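Local coordinates for transcriptional regulator (Thermus thermophilus, PDB 2H0A), which probably acts as a CcpA-like transcriptional regulator, a member of the LacI/GalR group whose periplasmic-binding-protein-like core is expected to sense a small ligand, at residues Q28-A33 with E246-Y251; A107-A110 with P115-A118; R156-R161 with R168-H173; G187-A192 with L226-Q231. All coordinates share one frame; numbering follows the deposited sequence.

Interaction 1: residues Q28-A33 with E246-Y251; sequences QRYDLA and ERMRGY
Met248, in the last turn of helix 233-248, reaches across to Tyr30 in a Met-aromatic contact. Its SD lies 4.9 Å from the centroid of the Tyr30 ring, 53° off the ring normal, an oblique approach. The two side chains come from opposite directions; methionine is flexible and polarisable, which suits it to an aromatic partner, and it also packs on Asp57 and Pro80. Through this pair the helix end sits against the turn leading into strand 31-34, the outermost strand at this border of the chain's sheet. Arg249, the first residue to leave the helix, runs extended from CG to NE, and its NH2 donates to Gln28 OE1 at 2.6 Å with an N-H...O angle of 163°. The oxygen lies in the guanidinium plane, whereas the amide plane stands nearly perpendicular to it; the bend of the Gln28 chain at chi2 (-53°) brings OE1 to the NH2 edge of the guanidinium. With an alanine in place of Gln28, the Arg249 guanidinium would probably lose this acceptor and be freer to turn. Gly250 then closes the helix as the C-prime residue of a Schellman motif: its N bonds to Arg247 O at 3.2 Å, and Tyr251 N to Glu246 O at 2.9 Å. Its positive phi is one that a side chain would resist. Tyr251 brings CE2 over the centre of the Arg247 guanidinium face.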
loop_
_atom_site.group_PDB
_atom_site.type_symbol
_atom_site.label_atom_id
_atom_site.label_comp_id
_atom_site.label_asym_id
_atom_site.label_seq_id
_atom_site.Cartn_x
_atom_site.Cartn_y
_atom_site.Cartn_z
ATOM N N GLN A 28 -19.044 -11.094 24.168
ATOM C CA GLN A 28 -19.992 -10.317 24.960
ATOM C C GLN A 28 -21.187 -9.888 24.128
ATOM O O GLN A 28 -21.926 -8.978 24.506
ATOM C CB GLN A 28 -19.302 -9.079 25.539
ATOM C CG GLN A 28 -18.172 -9.416 26.486
ATOM C CD GLN A 28 -18.612 -10.369 27.575
ATOM O OE1 GLN A 28 -19.653 -10.172 28.200
ATOM N NE2 GLN A 28 -17.820 -11.400 27.816
ATOM N N ARG A 29 -21.356 -10.546 22.985
ATOM C CA ARG A 29 -22.458 -10.277 22.065
ATOM C C ARG A 29 -22.497 -8.884 21.434
ATOM O O ARG A 29 -23.576 -8.351 21.181
ATOM C CB ARG A 29 -23.798 -10.547 22.756
ATOM C CG ARG A 29 -23.967 -11.965 23.251
ATOM C CD ARG A 29 -25.330 -12.160 23.884
ATOM N NE ARG A 29 -25.511 -13.532 24.352
ATOM C CZ ARG A 29 -26.652 -14.017 24.839
ATOM N NH1 ARG A 29 -27.725 -13.237 24.925
ATOM N NH2 ARG A 29 -26.720 -15.284 25.234
ATOM N N TYR A 30 -21.336 -8.286 21.189
ATOM C CA TYR A 30 -21.303 -6.974 20.550
ATOM C C TYR A 30 -20.902 -7.151 19.092
ATOM O O TYR A 30 -20.161 -8.076 18.754
ATOM C CB TYR A 30 -20.300 -6.036 21.233
ATOM C CG TYR A 30 -20.844 -5.282 22.424
ATOM C CD1 TYR A 30 -21.063 -5.924 23.642
ATOM C CD2 TYR A 30 -21.132 -3.922 22.335
ATOM C CE1 TYR A 30 -21.556 -5.228 24.748
ATOM C CE2 TYR A 30 -21.628 -3.217 23.433
ATOM C CZ TYR A 30 -21.834 -3.875 24.634
ATOM O OH TYR A 30 -22.313 -3.182 25.719
ATOM N N ASP A 31 -21.403 -6.272 18.230
ATOM C CA ASP A 31 -21.077 -6.330 16.810
ATOM C C ASP A 31 -19.968 -5.335 16.509
ATOM O O ASP A 31 -19.898 -4.271 17.121
ATOM C CB ASP A 31 -22.309 -6.012 15.954
ATOM C CG ASP A 31 -23.182 -7.232 15.710
ATOM O OD2 ASP A 31 -23.296 -7.659 14.539
ATOM N N LEU A 32 -19.105 -5.679 15.560
ATOM C CA LEU A 32 -17.994 -4.808 15.206
ATOM C C LEU A 32 -18.174 -4.116 13.856
ATOM O O LEU A 32 -18.410 -4.766 12.838
ATOM C CB LEU A 32 -16.699 -5.616 15.194
ATOM C CG LEU A 32 -15.402 -4.811 15.197
ATOM C CD1 LEU A 32 -15.348 -3.960 16.457
ATOM C CD2 LEU A 32 -14.212 -5.757 15.127
ATOM N N ALA A 33 -18.057 -2.791 13.855
ATOM C CA ALA A 33 -18.192 -2.008 12.632
ATOM C C ALA A 33 -16.838 -1.431 12.229
ATOM O O ALA A 33 -16.341 -0.482 12.834
ATOM C CB ALA A 33 -19.204 -0.893 12.832
ATOM N N GLU A 246 -15.818 -2.172 29.678
ATOM C CA GLU A 246 -15.894 -1.666 31.038
ATOM C C GLU A 246 -16.515 -0.284 30.997
ATOM O O GLU A 246 -17.402 0.034 31.781
ATOM C CB GLU A 246 -14.496 -1.613 31.657
ATOM C CG GLU A 246 -14.006 -2.959 32.171
ATOM C CD GLU A 246 -12.491 -3.055 32.249
ATOM O OE1 GLU A 246 -11.817 -2.007 32.316
ATOM O OE2 GLU A 246 -11.970 -4.188 32.251
ATOM N N ARG A 247 -16.060 0.526 30.054
ATOM C CA ARG A 247 -16.568 1.874 29.916
ATOM C C ARG A 247 -18.007 1.879 29.382
ATOM O O ARG A 247 -18.851 2.639 29.861
ATOM C CB ARG A 247 -15.651 2.672 28.990
ATOM C CG ARG A 247 -15.263 4.021 29.552
ATOM C CD ARG A 247 -13.919 4.007 30.269
ATOM N NE ARG A 247 -13.891 5.006 31.335
ATOM C CZ ARG A 247 -12.797 5.616 31.780
ATOM N NH1 ARG A 247 -11.611 5.353 31.260
ATOM N NH2 ARG A 247 -12.894 6.500 32.755
ATOM N N MET A 248 -18.287 1.032 28.395
ATOM C CA MET A 248 -19.631 0.973 27.831
ATOM C C MET A 248 -20.608 0.442 28.867
ATOM O O MET A 248 -21.809 0.695 28.788
ATOM C CB MET A 248 -19.673 0.088 26.575
ATOM C CG MET A 248 -18.951 0.675 25.357
ATOM S SD MET A 248 -19.319 -0.154 23.784
ATOM C CE MET A 248 -18.861 -1.845 24.135
ATOM N N ARG A 249 -20.082 -0.288 29.847
ATOM C CA ARG A 249 -20.908 -0.864 30.904
ATOM C C ARG A 249 -20.972 -0.000 32.155
ATOM O O ARG A 249 -21.198 -0.503 33.254
ATOM C CB ARG A 249 -20.411 -2.268 31.255
ATOM C CG ARG A 249 -20.801 -3.308 30.217
ATOM C CD ARG A 249 -20.003 -4.588 30.359
ATOM N NE ARG A 249 -20.638 -5.698 29.661
ATOM C CZ ARG A 249 -20.097 -6.903 29.538
ATOM N NH1 ARG A 249 -18.904 -7.148 30.062
ATOM N NH2 ARG A 249 -20.753 -7.869 28.911
ATOM N N GLY A 250 -20.758 1.302 31.985
ATOM C CA GLY A 250 -20.856 2.216 33.107
ATOM C C GLY A 250 -19.636 2.588 33.922
ATOM O O GLY A 250 -19.758 3.394 34.843
ATOM N N TYR A 251 -18.467 2.036 33.610
ATOM C CA TYR A 251 -17.273 2.375 34.388
ATOM C C TYR A 251 -16.885 3.849 34.295
ATOM O O TYR A 251 -16.756 4.411 33.206
ATOM C CB TYR A 251 -16.067 1.526 33.970
ATOM C CG TYR A 251 -14.812 1.980 34.676
ATOM C CD1 TYR A 251 -14.651 1.774 36.045
ATOM C CD2 TYR A 251 -13.850 2.733 34.008
ATOM C CE1 TYR A 251 -13.574 2.316 36.731
ATOM C CE2 TYR A 251 -12.767 3.283 34.686
ATOM C CZ TYR A 251 -12.639 3.074 36.050
ATOM O OH TYR A 251 -11.597 3.655 36.735
#

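Interaction 2: residues A107-A110 with P115-A118; sequences AYLA and PIFA
Leu109 and Ile116 point their side chains at one another between the end of helix 99-109 and the start of strand 116-121, meeting at a slant. The methyl CD2 of Leu109 approaches the branch methyl CG2 of Ile116 at 4.1 Å, an ordinary van der Waals distance. The other branch of Ile116 goes elsewhere: with CG1 opposite the carbonyl carbon (chi1 -59°) and CD1 extended beyond it, the chain reaches the last turn of the helix. There CD1 lies 3.6 Å from Leu109 O and 3.9 Å from Ala110 CA. Ala110 thus takes part through its backbone carbon, its own methyl directed away. A beta-branched isoleucine fits an extended strand and offers two arms, one for the leucine and one for the helix end. The helix-to-strand step is part of the Rossmann-like lobe: Leu109 also packs on Phe185 and Leu213 of neighbouring strands, and Ile116 on Phe141 and Leu145 of helix 133-147. No hydrogen bond crosses between 107-110 and 115-118. The contact therefore depends on shape and on the exclusion of water from branched aliphatic groups, and gives little directional constraint of its own.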
loop_
_atom_site.group_PDB
_atom_site.type_symbol
_atom_site.label_atom_id
_atom_site.label_comp_id
_atom_site.label_asym_id
_atom_site.label_seq_id
_atom_site.Cartn_x
_atom_site.Cartn_y
_atom_site.Cartn_z
ATOM N N ALA A 107 20.802 -4.452 21.368
ATOM C CA ALA A 107 21.600 -5.275 22.266
ATOM C C ALA A 107 21.758 -6.682 21.726
ATOM O O ALA A 107 22.739 -7.356 22.018
ATOM C CB ALA A 107 20.955 -5.324 23.639
ATOM N N TYR A 108 20.791 -7.128 20.934
ATOM C CA TYR A 108 20.841 -8.469 20.381
ATOM C C TYR A 108 21.788 -8.573 19.195
ATOM O O TYR A 108 22.656 -9.449 19.162
ATOM C CB TYR A 108 19.444 -8.927 19.956
ATOM C CG TYR A 108 19.441 -10.313 19.351
ATOM C CD1 TYR A 108 19.787 -11.425 20.120
ATOM C CD2 TYR A 108 19.094 -10.519 18.011
ATOM C CE1 TYR A 108 19.787 -12.708 19.578
ATOM C CE2 TYR A 108 19.087 -11.800 17.451
ATOM C CZ TYR A 108 19.436 -12.893 18.245
ATOM O OH TYR A 108 19.442 -14.165 17.727
ATOM N N LEU A 109 21.604 -7.685 18.219
ATOM C CA LEU A 109 22.427 -7.664 17.016
ATOM C C LEU A 109 23.866 -7.327 17.364
ATOM O O LEU A 109 24.799 -7.734 16.673
ATOM C CB LEU A 109 21.877 -6.634 16.036
ATOM C CG LEU A 109 21.211 -7.151 14.761
ATOM C CD1 LEU A 109 20.460 -8.430 15.034
ATOM C CD2 LEU A 109 20.288 -6.072 14.218
ATOM N N ALA A 110 24.029 -6.583 18.451
ATOM C CA ALA A 110 25.340 -6.188 18.933
ATOM C C ALA A 110 26.181 -7.395 19.343
ATOM O O ALA A 110 27.325 -7.247 19.750
ATOM C CB ALA A 110 25.178 -5.258 20.112
ATOM N N PRO A 115 29.256 -5.430 10.270
ATOM C CA PRO A 115 28.544 -4.166 10.493
ATOM C C PRO A 115 27.030 -4.307 10.606
ATOM O O PRO A 115 26.406 -5.105 9.915
ATOM C CB PRO A 115 28.952 -3.329 9.291
ATOM C CG PRO A 115 29.119 -4.366 8.229
ATOM C CD PRO A 115 29.898 -5.424 8.945
ATOM N N ILE A 116 26.447 -3.508 11.482
ATOM C CA ILE A 116 25.018 -3.533 11.719
ATOM C C ILE A 116 24.306 -2.401 10.969
ATOM O O ILE A 116 24.660 -1.222 11.109
ATOM C CB ILE A 116 24.740 -3.404 13.219
ATOM C CG1 ILE A 116 25.430 -4.553 13.961
ATOM C CG2 ILE A 116 23.244 -3.374 13.464
ATOM C CD1 ILE A 116 25.518 -4.367 15.462
ATOM N N PHE A 117 23.312 -2.773 10.164
ATOM C CA PHE A 117 22.538 -1.810 9.390
ATOM C C PHE A 117 21.107 -1.832 9.890
ATOM O O PHE A 117 20.676 -2.789 10.533
ATOM C CB PHE A 117 22.530 -2.163 7.899
ATOM C CG PHE A 117 23.884 -2.164 7.256
ATOM C CD1 PHE A 117 24.693 -3.288 7.314
ATOM C CD2 PHE A 117 24.347 -1.036 6.585
ATOM C CE1 PHE A 117 25.937 -3.299 6.714
ATOM C CE2 PHE A 117 25.593 -1.035 5.980
ATOM C CZ PHE A 117 26.392 -2.173 6.046
ATOM N N ALA A 118 20.370 -0.777 9.576
ATOM C CA ALA A 118 18.985 -0.671 9.987
ATOM C C ALA A 118 18.128 -0.097 8.865
ATOM O O ALA A 118 18.600 0.692 8.034
ATOM C CB ALA A 118 18.880 0.203 11.227
#

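Interaction 3: residues R156-R161 with R168-H173; sequences RLYITR and RLALRH
Tyr158 lays its ring against helix 164-175, where three residues meet it. Ala170 CA sits over one face, 3.9 Å from the ring centroid, as a CH-pi contact, and a small residue such as alanine lets the ring approach the helix backbone. His173 meets the tyrosine obliquely, the two ring planes 42° apart and the centroids 4.9 Å apart; Tyr158 CE1 lies above the imidazole face, toward its rim. Farther along, the Tyr158 OH rests 3.8 Å from Leu169 CB, so the leucine CB borders the hydroxyl. With CG turned opposite the backbone N of Tyr158 (chi1 -167°), the ring is carried to the helix. In the second shell the Tyr158 OH makes a weak hydrogen bond with Arg168 NH2 of the second subunit, and Leu169 packs on Leu169 of that subunit, so the contact is part of the subunit interface. Strand 157-160 and helix segment 168-173 run roughly antiparallel, at 155°, with axes 9.0 Å apart. Together they form the first half of a beta-alpha-beta crossover: the strand is outermost in the chain's sheet, and the helix passes over strand 116-121 to reach strand 182-185.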
loop_
_atom_site.group_PDB
_atom_site.type_symbol
_atom_site.label_atom_id
_atom_site.label_comp_id
_atom_site.label_asym_id
_atom_site.label_seq_id
_atom_site.Cartn_x
_atom_site.Cartn_y
_atom_site.Cartn_z
ATOM N N ARG A 156 24.738 3.824 7.841
ATOM C CA ARG A 156 24.405 2.402 7.830
ATOM C C ARG A 156 22.898 2.254 7.962
ATOM O O ARG A 156 22.379 1.179 8.242
ATOM C CB ARG A 156 25.124 1.658 8.964
ATOM C CG ARG A 156 26.550 1.292 8.605
ATOM C CD ARG A 156 27.281 0.629 9.743
ATOM N NE ARG A 156 27.523 1.566 10.828
ATOM C CZ ARG A 156 27.242 1.312 12.101
ATOM N NH1 ARG A 156 26.713 0.140 12.444
ATOM N NH2 ARG A 156 27.464 2.240 13.022
ATOM N N LEU A 157 22.209 3.367 7.743
ATOM C CA LEU A 157 20.758 3.427 7.805
ATOM C C LEU A 157 20.173 3.522 6.403
ATOM O O LEU A 157 20.807 4.045 5.487
ATOM C CB LEU A 157 20.316 4.661 8.584
ATOM C CG LEU A 157 18.813 4.912 8.636
ATOM C CD1 LEU A 157 18.161 3.898 9.561
ATOM C CD2 LEU A 157 18.553 6.307 9.127
ATOM N N TYR A 158 18.960 3.007 6.237
ATOM C CA TYR A 158 18.292 3.082 4.951
ATOM C C TYR A 158 16.842 3.403 5.211
ATOM O O TYR A 158 16.199 2.774 6.046
ATOM C CB TYR A 158 18.383 1.766 4.188
ATOM C CG TYR A 158 17.978 1.897 2.733
ATOM C CD1 TYR A 158 18.858 2.412 1.788
ATOM C CD2 TYR A 158 16.714 1.502 2.303
ATOM C CE1 TYR A 158 18.497 2.524 0.461
ATOM C CE2 TYR A 158 16.343 1.614 0.972
ATOM C CZ TYR A 158 17.240 2.124 0.056
ATOM O OH TYR A 158 16.874 2.228 -1.272
ATOM N N ILE A 159 16.333 4.395 4.496
ATOM C CA ILE A 159 14.949 4.799 4.649
ATOM C C ILE A 159 14.166 4.353 3.418
ATOM O O ILE A 159 14.620 4.527 2.282
ATOM C CB ILE A 159 14.851 6.333 4.813
ATOM C CG1 ILE A 159 15.808 6.793 5.920
ATOM C CG2 ILE A 159 13.420 6.731 5.152
ATOM C CD1 ILE A 159 15.939 8.294 6.049
ATOM N N THR A 160 12.993 3.773 3.643
ATOM C CA THR A 160 12.161 3.304 2.542
ATOM C C THR A 160 10.707 3.087 2.971
ATOM O O THR A 160 10.309 3.500 4.054
ATOM C CB THR A 160 12.753 1.999 1.929
ATOM O OG1 THR A 160 11.958 1.591 0.812
ATOM C CG2 THR A 160 12.804 0.880 2.959
ATOM N N ARG A 161 9.915 2.449 2.114
ATOM C CA ARG A 161 8.506 2.201 2.410
ATOM C C ARG A 161 8.322 0.842 3.069
ATOM O O ARG A 161 9.214 -0.005 3.037
ATOM C CB ARG A 161 7.668 2.248 1.132
ATOM C CG ARG A 161 8.022 3.358 0.146
ATOM C CD ARG A 161 7.441 4.701 0.524
ATOM N NE ARG A 161 6.008 4.629 0.799
ATOM C CZ ARG A 161 5.097 4.103 -0.018
ATOM N NH1 ARG A 161 5.460 3.589 -1.185
ATOM N NH2 ARG A 161 3.813 4.093 0.333
ATOM N N ARG A 168 14.360 -5.290 -0.103
ATOM C CA ARG A 168 15.267 -5.774 -1.133
ATOM C C ARG A 168 16.157 -4.624 -1.593
ATOM O O ARG A 168 17.367 -4.792 -1.732
ATOM C CB ARG A 168 14.483 -6.347 -2.318
ATOM C CG ARG A 168 13.682 -7.602 -1.990
ATOM C CD ARG A 168 12.855 -8.053 -3.186
ATOM N NE ARG A 168 13.708 -8.253 -4.348
ATOM C CZ ARG A 168 13.298 -8.164 -5.608
ATOM N NH1 ARG A 168 12.031 -7.880 -5.874
ATOM N NH2 ARG A 168 14.166 -8.338 -6.602
ATOM N N LEU A 169 15.560 -3.459 -1.827
ATOM C CA LEU A 169 16.329 -2.298 -2.254
ATOM C C LEU A 169 17.410 -2.011 -1.198
ATOM O O LEU A 169 18.559 -1.703 -1.534
ATOM C CB LEU A 169 15.419 -1.078 -2.387
ATOM C CG LEU A 169 15.027 -0.390 -3.707
ATOM C CD1 LEU A 169 15.658 -1.047 -4.910
ATOM C CD2 LEU A 169 13.501 -0.397 -3.811
ATOM N N ALA A 170 17.037 -2.130 0.075
ATOM C CA ALA A 170 17.952 -1.869 1.187
ATOM C C ALA A 170 19.135 -2.833 1.297
ATOM O O ALA A 170 20.274 -2.404 1.411
ATOM C CB ALA A 170 17.176 -1.842 2.500
ATOM N N LEU A 171 18.878 -4.133 1.276
ATOM C CA LEU A 171 19.975 -5.089 1.361
ATOM C C LEU A 171 20.962 -4.814 0.221
ATOM O O LEU A 171 22.178 -4.898 0.391
ATOM C CB LEU A 171 19.447 -6.521 1.256
ATOM C CG LEU A 171 20.523 -7.614 1.236
ATOM C CD1 LEU A 171 21.307 -7.576 2.538
ATOM C CD2 LEU A 171 19.885 -8.979 1.031
ATOM N N ARG A 172 20.421 -4.485 -0.946
ATOM C CA ARG A 172 21.233 -4.189 -2.114
ATOM C C ARG A 172 22.105 -2.969 -1.807
ATOM O O ARG A 172 23.265 -2.892 -2.225
ATOM C CB ARG A 172 20.317 -3.905 -3.308
ATOM C CG ARG A 172 20.498 -4.840 -4.482
ATOM C CD ARG A 172 21.796 -4.552 -5.221
ATOM N NE ARG A 172 21.879 -5.289 -6.485
ATOM C CZ ARG A 172 22.899 -5.210 -7.337
ATOM N NH1 ARG A 172 23.939 -4.425 -7.070
ATOM N NH2 ARG A 172 22.877 -5.915 -8.462
ATOM N N HIS A 173 21.527 -2.023 -1.067
ATOM C CA HIS A 173 22.219 -0.802 -0.676
ATOM C C HIS A 173 23.350 -1.117 0.302
ATOM O O HIS A 173 24.483 -0.659 0.131
ATOM C CB HIS A 173 21.240 0.166 -0.014
ATOM C CG HIS A 173 21.879 1.429 0.459
ATOM N ND1 HIS A 173 22.320 2.408 -0.405
ATOM C CD2 HIS A 173 22.195 1.856 1.704
ATOM C CE1 HIS A 173 22.880 3.383 0.288
ATOM N NE2 HIS A 173 22.817 3.072 1.570
#

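Interaction 4: residues G187-A192 with L226-Q231; sequences GADQVA and LSTIAQ
Asp189 and Thr228 face each other with CA atoms 7.3 Å apart, and one helical turn farther on Ala192 lies opposite Leu226, CA to CA 7.7 Å. Residues 187-192 turn through Gly187, whose positive phi suits glycine, and enter helix 189-200 at Ala188, the N-cap, whose O accepts from Ala192 N at 3.0 Å. Residues 226-231 are extended and become strand 227-230. Between them Thr228 OG1 donates to Asp189 OD1 at 2.8 Å, and the carboxylate uses its syn lone pair, on the side of OD2. The hydroxyl is set for this by lying opposite the backbone N of Thr228 (chi1 180°), and the two side chains cross at about a right angle. Threonine brings a short, stiff donor well suited to a strand. Next to this pair, Leu226 CD2 packs on Ala192 CB and lies 3.8 Å from Asp189 OD1, so a methyl lies beside the carboxylate oxygen; Val212 of strand 210-215 touches both Ala192 and Leu226. The other carboxylate oxygen, OD2, accepts from the His218 backbone N. An alanine in place of Asp189 would probably leave both the Thr228 hydroxyl and the His218 amide without this acceptor, and the loop carrying His218 less firmly fixed. The contact thus sets the N-terminal turn of helix 189-200 against strand 227-230 in the periplasmic-binding-protein-like domain. A buried carboxylate on the first turn is likely to be steadied by the helix dipole, and a donor on each oxygen restricts its rotation, tying helix, strand and loop together.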
loop_
_atom_site.group_PDB
_atom_site.type_symbol
_atom_site.label_atom_id
_atom_site.label_comp_id
_atom_site.label_asym_id
_atom_site.label_seq_id
_atom_site.Cartn_x
_atom_site.Cartn_y
_atom_site.Cartn_z
ATOM N N GLY A 187 13.147 -3.536 10.890
ATOM C CA GLY A 187 12.258 -2.536 11.451
ATOM C C GLY A 187 10.804 -2.939 11.341
ATOM O O GLY A 187 9.970 -2.448 12.091
ATOM N N ALA A 188 10.507 -3.820 10.389
ATOM C CA ALA A 188 9.157 -4.343 10.162
ATOM C C ALA A 188 9.303 -5.712 9.495
ATOM O O ALA A 188 10.202 -5.919 8.672
ATOM C CB ALA A 188 8.368 -3.410 9.272
ATOM N N ASP A 189 8.434 -6.653 9.844
ATOM C CA ASP A 189 8.539 -7.982 9.264
ATOM C C ASP A 189 8.367 -8.008 7.746
ATOM O O ASP A 189 9.053 -8.756 7.052
ATOM C CB ASP A 189 7.543 -8.932 9.930
ATOM C CG ASP A 189 7.897 -9.225 11.380
ATOM O OD1 ASP A 189 9.086 -9.076 11.748
ATOM O OD2 ASP A 189 6.993 -9.617 12.150
ATOM N N GLN A 190 7.462 -7.184 7.230
ATOM C CA GLN A 190 7.211 -7.126 5.791
ATOM C C GLN A 190 8.506 -6.798 5.024
ATOM O O GLN A 190 8.840 -7.431 4.022
ATOM C CB GLN A 190 6.130 -6.071 5.517
ATOM C CG GLN A 190 5.474 -6.163 4.153
ATOM C CD GLN A 190 4.964 -7.553 3.843
ATOM O OE1 GLN A 190 5.479 -8.230 2.958
ATOM N NE2 GLN A 190 3.949 -7.988 4.573
ATOM N N VAL A 191 9.231 -5.803 5.521
ATOM C CA VAL A 191 10.490 -5.365 4.929
ATOM C C VAL A 191 11.539 -6.469 5.098
ATOM O O VAL A 191 12.323 -6.745 4.183
ATOM C CB VAL A 191 10.959 -4.061 5.620
ATOM C CG1 VAL A 191 12.227 -3.536 4.981
ATOM C CG2 VAL A 191 9.839 -3.020 5.552
ATOM N N ALA A 192 11.528 -7.102 6.272
ATOM C CA ALA A 192 12.441 -8.194 6.596
ATOM C C ALA A 192 12.273 -9.372 5.631
ATOM O O ALA A 192 13.222 -10.112 5.365
ATOM C CB ALA A 192 12.203 -8.658 8.024
ATOM N N LEU A 226 12.115 -16.154 10.195
ATOM C CA LEU A 226 12.550 -14.809 10.539
ATOM C C LEU A 226 12.591 -14.528 12.041
ATOM O O LEU A 226 11.607 -14.735 12.747
ATOM C CB LEU A 226 11.627 -13.790 9.861
ATOM C CG LEU A 226 11.785 -12.306 10.214
ATOM C CD1 LEU A 226 13.212 -11.857 9.969
ATOM C CD2 LEU A 226 10.824 -11.478 9.376
ATOM N N SER A 227 13.734 -14.066 12.533
ATOM C CA SER A 227 13.836 -13.715 13.941
ATOM C C SER A 227 13.183 -12.349 13.977
ATOM O O SER A 227 13.249 -11.611 12.999
ATOM C CB SER A 227 15.298 -13.589 14.391
ATOM O OG SER A 227 16.022 -14.786 14.162
ATOM N N THR A 228 12.559 -11.990 15.087
ATOM C CA THR A 228 11.921 -10.687 15.141
ATOM C C THR A 228 11.640 -10.233 16.562
ATOM O O THR A 228 11.773 -11.002 17.505
ATOM C CB THR A 228 10.591 -10.705 14.318
ATOM O OG1 THR A 228 9.957 -9.424 14.379
ATOM C CG2 THR A 228 9.633 -11.759 14.855
ATOM N N ILE A 229 11.297 -8.961 16.701
ATOM C CA ILE A 229 10.924 -8.380 17.984
ATOM C C ILE A 229 9.398 -8.467 17.900
ATOM O O ILE A 229 8.752 -7.650 17.234
ATOM C CB ILE A 229 11.338 -6.881 18.086
ATOM C CG1 ILE A 229 12.849 -6.739 17.921
ATOM C CG2 ILE A 229 10.888 -6.302 19.423
ATOM C CD1 ILE A 229 13.624 -7.445 18.995
ATOM N N ALA A 230 8.830 -9.464 18.567
ATOM C CA ALA A 230 7.387 -9.691 18.521
ATOM C C ALA A 230 6.487 -8.804 19.374
ATOM O O ALA A 230 6.738 -8.598 20.559
ATOM C CB ALA A 230 7.092 -11.167 18.830
ATOM N N GLN A 231 5.433 -8.295 18.741
ATOM C CA GLN A 231 4.427 -7.465 19.389
ATOM C C GLN A 231 3.193 -8.331 19.650
ATOM O O GLN A 231 2.824 -9.145 18.813
ATOM C CB GLN A 231 3.977 -6.328 18.486
ATOM C CG GLN A 231 4.995 -5.284 18.136
ATOM C CD GLN A 231 4.330 -4.093 17.460
ATOM O OE1 GLN A 231 3.598 -3.334 18.100
ATOM N NE2 GLN A 231 4.561 -3.939 16.160
#

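The four contacts are spread over the two lobes of the chain. Interaction 1 lies alone at the far end, its centre 44 Å from those of interactions 2 and 3 and 33 Å from that of interaction 4, and its segments enclose the others in the sequence. Interactions 2, 3 and 4 follow in that order within the other lobe, their centres 14 to 15 Å apart. Interactions 2 and 3 share neighbouring strands, joined by Ala118 O and Tyr158 N at 3.0 Å. Strand 227-230 of interaction 4 leads directly into helix 233-248, which carries the chain back to interaction 1, consistent with the two-lobed periplasmic-binding-protein fold; interaction 3 also touches the second subunit.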